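Local coordinates for protein alpha-L-rhamnosidase (Aspergillus terreus, PDB 6GSZ) that probably hydrolyses terminal non-reducing alpha-L-rhamnose residues of alpha-L-rhamnosides, at residues I200-G214 and W251-D265. Numbering follows the deposited sequence. Where two conformers were deposited one is given.
Sequences IGVTVGEGWYSGRIG and WKSSTGPIISSEIYD. With ACT (acetate ion), chain B.
In one of its two conformers, Ile263 CD1 lies over one face of the Trp208 indole, 4.2 Å from Trp208 CE2. The Arg212 guanidinium has Tyr264 CD2 over one face and Asp265 at its edge, where NH2 makes a salt bridge to OD1 at 3.2 Å. The guanidinium plane stands 63° from the Tyr264 ring. Arg212 is extended to CD and bends at chi3 (60°); its NH2 ends beside Asp265. NH2 also bonds Gln372 O, and Asp265 OD1 takes Lys374 N. Gly214 O lies at the edge of the Tyr264 ring. Tyr264 OH accepts from Gly214 N at 2.8 Å, nearly straight at 163°, and also bonds Glu466 O. Glu466 lines the glucose-binding pocket, so this bond ties the contact to it.

Glu206 crosses Glu262 at a slant, with Glu206 OE2 3.4 Å from Glu262 CG. The two carboxylates are almost perpendicular, and one water donates to both Glu206 OE2 and Glu262 OE1, which probably eases the repulsion. Glu206 OE1 is held by His129 N. Two other waters link Ser261 O to Glu206 N and Gly207 N.

At the far end Val202 CG2 meets the edge of the Trp251 indole, and Ile200 CG2 touches CH2 at 3.7 Å.

The contact lies in the alpha-L-rhamnosidase N-terminal domain and joins its antiparallel sheet to the loop after strand 258-262. Strand 196-205 pairs with strands 132-140 and 156-161. Ile200, Val202 and Val204 pack on strand 144-154. Strand 252-254 edges the same sheet. After the corner at Ile259, strand 258-262 joins another sheet through strand 266-270, with a classic bulge at Ile259 and Ser260 opposite Glu268.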
loop_
_atom_site.group_PDB
_atom_site.type_symbol
_atom_site.label_atom_id
_atom_site.label_comp_id
_atom_site.label_asym_id
_atom_site.label_seq_id
_atom_site.Cartn_x
_atom_site.Cartn_y
_atom_site.Cartn_z
ATOM N N ILE A 200 -26.326 -20.123 -3.266
ATOM C CA ILE A 200 -25.347 -19.027 -3.195
ATOM C C ILE A 200 -26.134 -17.741 -3.010
ATOM O O ILE A 200 -27.166 -17.523 -3.693
ATOM C CB ILE A 200 -24.412 -18.999 -4.411
ATOM C CG1 ILE A 200 -23.442 -17.830 -4.312
ATOM C CG2 ILE A 200 -25.160 -18.952 -5.718
ATOM C CD1 ILE A 200 -22.212 -17.976 -5.186
ATOM N N GLY A 201 -25.683 -16.914 -2.070
ATOM C CA GLY A 201 -26.217 -15.575 -1.879
ATOM C C GLY A 201 -25.077 -14.565 -1.897
ATOM O O GLY A 201 -24.001 -14.819 -1.323
ATOM N N VAL A 202 -25.271 -13.427 -2.552
ATOM C CA VAL A 202 -24.229 -12.405 -2.615
ATOM C C VAL A 202 -24.878 -11.053 -2.308
ATOM O O VAL A 202 -25.940 -10.710 -2.898
ATOM C CB VAL A 202 -23.548 -12.332 -3.997
ATOM C CG1 VAL A 202 -22.362 -11.361 -3.930
ATOM C CG2 VAL A 202 -23.072 -13.705 -4.465
ATOM N N THR A 203 -24.294 -10.288 -1.405
ATOM C CA THR A 203 -24.707 -8.934 -1.172
ATOM C C THR A 203 -23.767 -7.995 -1.895
ATOM O O THR A 203 -22.529 -8.170 -1.781
ATOM C CB THR A 203 -24.746 -8.568 0.309
ATOM O OG1 THR A 203 -25.564 -9.496 1.026
ATOM C CG2 THR A 203 -25.276 -7.161 0.511
ATOM N N VAL A 204 -24.295 -7.036 -2.645
ATOM C CA VAL A 204 -23.539 -6.050 -3.380
ATOM C C VAL A 204 -23.841 -4.665 -2.848
ATOM O O VAL A 204 -24.991 -4.298 -2.752
ATOM C CB VAL A 204 -23.763 -6.111 -4.894
ATOM C CG1 VAL A 204 -23.020 -5.006 -5.652
ATOM C CG2 VAL A 204 -23.379 -7.479 -5.431
ATOM N N GLY A 205 -22.800 -3.907 -2.534
ATOM C CA GLY A 205 -22.834 -2.507 -2.141
ATOM C C GLY A 205 -22.148 -1.602 -3.145
ATOM O O GLY A 205 -21.514 -2.099 -4.076
ATOM N N GLU A 206 -22.302 -0.271 -2.976
ATOM C CA GLU A 206 -21.901 0.653 -4.052
ATOM C C GLU A 206 -20.367 0.807 -4.134
ATOM O O GLU A 206 -19.856 1.053 -5.216
ATOM C CB GLU A 206 -22.606 1.997 -3.866
ATOM C CG GLU A 206 -22.200 2.750 -2.632
ATOM C CD GLU A 206 -22.906 4.053 -2.382
ATOM O OE1 GLU A 206 -24.005 4.254 -2.968
ATOM O OE2 GLU A 206 -22.383 4.857 -1.538
ATOM N N GLY A 207 -19.679 0.798 -2.996
ATOM C CA GLY A 207 -18.247 1.038 -2.997
ATOM C C GLY A 207 -17.868 2.307 -3.734
ATOM O O GLY A 207 -18.466 3.378 -3.591
ATOM N N TRP A 208 -16.713 2.211 -4.393
ATOM C CA TRP A 208 -16.173 3.245 -5.242
ATOM C C TRP A 208 -16.850 3.297 -6.613
ATOM O O TRP A 208 -16.807 4.325 -7.293
ATOM C CB TRP A 208 -14.656 3.005 -5.423
ATOM C CG TRP A 208 -13.841 3.047 -4.167
ATOM C CD1 TRP A 208 -13.314 4.156 -3.573
ATOM C CD2 TRP A 208 -13.449 1.932 -3.343
ATOM N NE1 TRP A 208 -12.590 3.807 -2.460
ATOM C CE2 TRP A 208 -12.629 2.448 -2.316
ATOM C CE3 TRP A 208 -13.628 0.546 -3.426
ATOM C CZ2 TRP A 208 -12.051 1.634 -1.353
ATOM C CZ3 TRP A 208 -13.023 -0.265 -2.485
ATOM C CH2 TRP A 208 -12.227 0.276 -1.471
ATOM N N TYR A 209 -17.381 2.141 -7.070
ATOM C CA TYR A 209 -17.929 2.035 -8.438
ATOM C C TYR A 209 -19.067 3.057 -8.664
ATOM O O TYR A 209 -19.129 3.740 -9.689
ATOM C CB TYR A 209 -18.393 0.587 -8.698
ATOM C CG TYR A 209 -18.551 0.255 -10.161
ATOM C CD1 TYR A 209 -19.738 0.520 -10.840
ATOM C CD2 TYR A 209 -17.493 -0.273 -10.873
ATOM C CE1 TYR A 209 -19.856 0.264 -12.196
ATOM C CE2 TYR A 209 -17.616 -0.563 -12.211
ATOM C CZ TYR A 209 -18.789 -0.300 -12.874
ATOM O OH TYR A 209 -18.881 -0.539 -14.215
ATOM N N SER A 210 -19.965 3.143 -7.689
ATOM C CA SER A 210 -21.112 4.059 -7.766
ATOM C C SER A 210 -21.284 4.960 -6.537
ATOM O O SER A 210 -22.208 5.779 -6.564
ATOM C CB SER A 210 -22.401 3.361 -8.121
ATOM O OG SER A 210 -22.733 2.397 -7.144
ATOM N N GLY A 211 -20.508 4.803 -5.463
ATOM C CA GLY A 211 -20.645 5.636 -4.318
ATOM C C GLY A 211 -20.184 7.069 -4.516
ATOM O O GLY A 211 -19.564 7.430 -5.508
ATOM N N ARG A 212 -20.455 7.894 -3.509
ATOM C CA ARG A 212 -20.028 9.298 -3.495
ATOM C C ARG A 212 -18.531 9.375 -3.122
ATOM O O ARG A 212 -18.178 9.079 -2.007
ATOM C CB ARG A 212 -20.883 10.141 -2.550
ATOM C CG ARG A 212 -20.630 11.637 -2.656
ATOM C CD ARG A 212 -21.540 12.429 -1.709
ATOM N NE ARG A 212 -21.352 12.079 -0.309
ATOM C CZ ARG A 212 -20.378 12.534 0.488
ATOM N NH1 ARG A 212 -19.590 13.517 0.069
ATOM N NH2 ARG A 212 -20.278 12.026 1.721
ATOM N N ILE A 213 -17.711 9.787 -4.094
ATOM C CA ILE A 213 -16.266 9.812 -3.916
ATOM C C ILE A 213 -15.784 11.206 -4.327
ATOM O O ILE A 213 -16.244 11.788 -5.304
ATOM C CB ILE A 213 -15.568 8.667 -4.692
ATOM C CG1 ILE A 213 -16.088 7.274 -4.327
ATOM C CG2 ILE A 213 -14.052 8.701 -4.576
ATOM C CD1 ILE A 213 -15.826 6.888 -2.888
ATOM N N GLY A 214 -14.750 11.675 -3.622
ATOM C CA GLY A 214 -14.200 13.013 -3.848
ATOM C C GLY A 214 -14.570 14.018 -2.777
ATOM O O GLY A 214 -15.585 13.861 -2.102
ATOM N N TRP A 251 -31.520 -15.598 -11.451
ATOM C CA TRP A 251 -31.354 -15.264 -10.057
ATOM C C TRP A 251 -32.513 -14.383 -9.589
ATOM O O TRP A 251 -33.189 -13.762 -10.398
ATOM C CB TRP A 251 -29.984 -14.592 -9.883
ATOM C CG TRP A 251 -28.766 -15.438 -10.068
ATOM C CD1 TRP A 251 -28.478 -16.302 -11.091
ATOM C CD2 TRP A 251 -27.657 -15.456 -9.174
ATOM N NE1 TRP A 251 -27.233 -16.836 -10.917
ATOM C CE2 TRP A 251 -26.728 -16.352 -9.739
ATOM C CE3 TRP A 251 -27.367 -14.853 -7.939
ATOM C CZ2 TRP A 251 -25.494 -16.593 -9.138
ATOM C CZ3 TRP A 251 -26.133 -15.092 -7.362
ATOM C CH2 TRP A 251 -25.243 -15.995 -7.937
ATOM N N LYS A 252 -32.649 -14.320 -8.281
ATOM C CA LYS A 252 -33.603 -13.414 -7.638
ATOM C C LYS A 252 -32.866 -12.422 -6.756
ATOM O O LYS A 252 -31.692 -12.626 -6.407
ATOM C CB LYS A 252 -34.620 -14.172 -6.798
ATOM C CG LYS A 252 -35.512 -15.119 -7.608
ATOM C CD LYS A 252 -36.715 -15.571 -6.794
ATOM C CE LYS A 252 -37.511 -16.679 -7.412
ATOM N NZ LYS A 252 -38.710 -16.871 -6.573
ATOM N N SER A 253 -33.513 -11.316 -6.432
ATOM C CA SER A 253 -32.881 -10.217 -5.710
ATOM C C SER A 253 -33.840 -9.579 -4.707
ATOM O O SER A 253 -35.082 -9.655 -4.815
ATOM C CB SER A 253 -32.376 -9.151 -6.680
ATOM O OG SER A 253 -33.456 -8.588 -7.407
ATOM N N SER A 254 -33.294 -8.930 -3.704
ATOM C CA SER A 254 -34.082 -8.222 -2.662
ATOM C C SER A 254 -33.164 -7.274 -1.914
ATOM O O SER A 254 -31.967 -7.550 -1.774
ATOM C CB SER A 254 -34.626 -9.222 -1.676
ATOM O OG SER A 254 -35.379 -8.603 -0.662
ATOM N N THR A 255 -33.694 -6.203 -1.344
ATOM C CA THR A 255 -33.027 -5.509 -0.305
ATOM C C THR A 255 -32.974 -6.376 0.949
ATOM O O THR A 255 -33.694 -7.374 1.075
ATOM C CB THR A 255 -33.705 -4.175 0.006
ATOM O OG1 THR A 255 -35.055 -4.466 0.395
ATOM C CG2 THR A 255 -33.620 -3.228 -1.163
ATOM N N GLY A 256 -32.114 -5.969 1.885
ATOM C CA GLY A 256 -31.965 -6.669 3.131
ATOM C C GLY A 256 -31.732 -5.708 4.288
ATOM O O GLY A 256 -32.138 -4.550 4.226
ATOM N N PRO A 257 -31.066 -6.157 5.373
ATOM C CA PRO A 257 -30.923 -5.302 6.538
ATOM C C PRO A 257 -30.053 -4.061 6.336
ATOM O O PRO A 257 -30.163 -3.100 7.120
ATOM C CB PRO A 257 -30.334 -6.235 7.604
ATOM C CG PRO A 257 -29.573 -7.290 6.777
ATOM C CD PRO A 257 -30.446 -7.475 5.546
ATOM N N ILE A 258 -29.135 -4.102 5.358
ATOM C CA ILE A 258 -28.352 -2.882 5.152
ATOM C C ILE A 258 -29.240 -1.865 4.439
ATOM O O ILE A 258 -29.624 -2.078 3.290
ATOM C CB ILE A 258 -27.024 -3.132 4.406
ATOM C CG1 ILE A 258 -26.187 -4.273 4.993
ATOM C CG2 ILE A 258 -26.234 -1.826 4.368
ATOM C CD1 ILE A 258 -25.083 -4.760 4.083
ATOM N N ILE A 259 -29.470 -0.724 5.115
ATOM C CA ILE A 259 -30.236 0.369 4.541
ATOM C C ILE A 259 -29.360 1.215 3.620
ATOM O O ILE A 259 -29.770 1.611 2.525
ATOM C CB ILE A 259 -30.868 1.235 5.650
ATOM C CG1 ILE A 259 -31.701 0.388 6.613
ATOM C CG2 ILE A 259 -31.687 2.357 5.049
ATOM C CD1 ILE A 259 -32.778 -0.447 5.951
ATOM N N SER A 260 -28.140 1.521 4.106
ATOM C CA SER A 260 -27.168 2.253 3.319
ATOM C C SER A 260 -25.784 1.832 3.799
ATOM O O SER A 260 -25.622 1.505 4.958
ATOM C CB SER A 260 -27.347 3.751 3.400
ATOM O OG SER A 260 -27.218 4.179 4.727
ATOM N N SER A 261 -24.817 1.859 2.892
ATOM C CA SER A 261 -23.413 1.578 3.286
ATOM C C SER A 261 -22.478 2.288 2.317
ATOM O O SER A 261 -22.489 1.959 1.142
ATOM C CB SER A 261 -23.182 0.072 3.341
ATOM O OG SER A 261 -21.953 -0.217 3.989
ATOM N N GLU A 262 -21.791 3.302 2.832
ATOM C CA GLU A 262 -21.071 4.293 2.020
ATOM C C GLU A 262 -19.668 4.426 2.600
ATOM O O GLU A 262 -19.509 4.458 3.798
ATOM C CB GLU A 262 -21.762 5.656 2.083
ATOM C CG GLU A 262 -23.215 5.622 1.703
ATOM C CD GLU A 262 -23.809 6.994 1.842
ATOM O OE1 GLU A 262 -23.386 7.911 1.079
ATOM O OE2 GLU A 262 -24.761 7.128 2.687
ATOM N N ILE A 263 -18.682 4.523 1.698
ATOM C CA ILE A 263 -17.261 4.666 2.070
ATOM C C ILE A 263 -17.141 5.808 3.091
ATOM O O ILE A 263 -16.564 5.656 4.186
ATOM C CB ILE A 263 -16.381 4.917 0.819
ATOM C CG1 ILE A 263 -16.388 3.738 -0.168
ATOM C CG2 ILE A 263 -14.964 5.293 1.207
ATOM C CD1 ILE A 263 -15.887 2.418 0.382
ATOM N N TYR A 264 -17.639 6.998 2.694
ATOM C CA TYR A 264 -17.438 8.196 3.538
ATOM C C TYR A 264 -18.420 8.285 4.698
ATOM O O TYR A 264 -18.054 8.515 5.872
ATOM C CB TYR A 264 -17.506 9.502 2.751
ATOM C CG TYR A 264 -16.436 9.706 1.701
ATOM C CD1 TYR A 264 -15.206 9.037 1.704
ATOM C CD2 TYR A 264 -16.685 10.585 0.668
ATOM C CE1 TYR A 264 -14.274 9.288 0.705
ATOM C CE2 TYR A 264 -15.762 10.854 -0.313
ATOM C CZ TYR A 264 -14.532 10.199 -0.302
ATOM O OH TYR A 264 -13.649 10.455 -1.320
ATOM N N ASP A 265 -19.718 8.139 4.404
ATOM C CA ASP A 265 -20.688 8.464 5.442
ATOM C C ASP A 265 -20.945 7.345 6.455
ATOM O O ASP A 265 -21.330 7.643 7.578
ATOM C CB ASP A 265 -21.988 9.005 4.860
ATOM C CG ASP A 265 -21.906 10.452 4.379
ATOM O OD1 ASP A 265 -20.901 11.159 4.712
ATOM O OD2 ASP A 265 -22.837 10.872 3.619
HETATM C C ACT B . -37.052 -4.515 -2.297
HETATM O O ACT B . -36.340 -5.563 -2.616
HETATM O OXT ACT B . -37.240 -4.087 -1.105
HETATM C CH3 ACT B . -37.575 -3.564 -3.265
HETATM O O HOH W 1 -24.084 0.452 -0.765
HETATM O O HOH W 2 -19.530 4.759 -1.106
HETATM O O HOH W 3 -22.697 7.450 -1.456
HETATM O O HOH W 4 -20.038 1.376 -0.171
HETATM O O HOH W 5 -19.004 7.503 0.008
HETATM O O HOH W 6 -20.769 8.911 1.695
#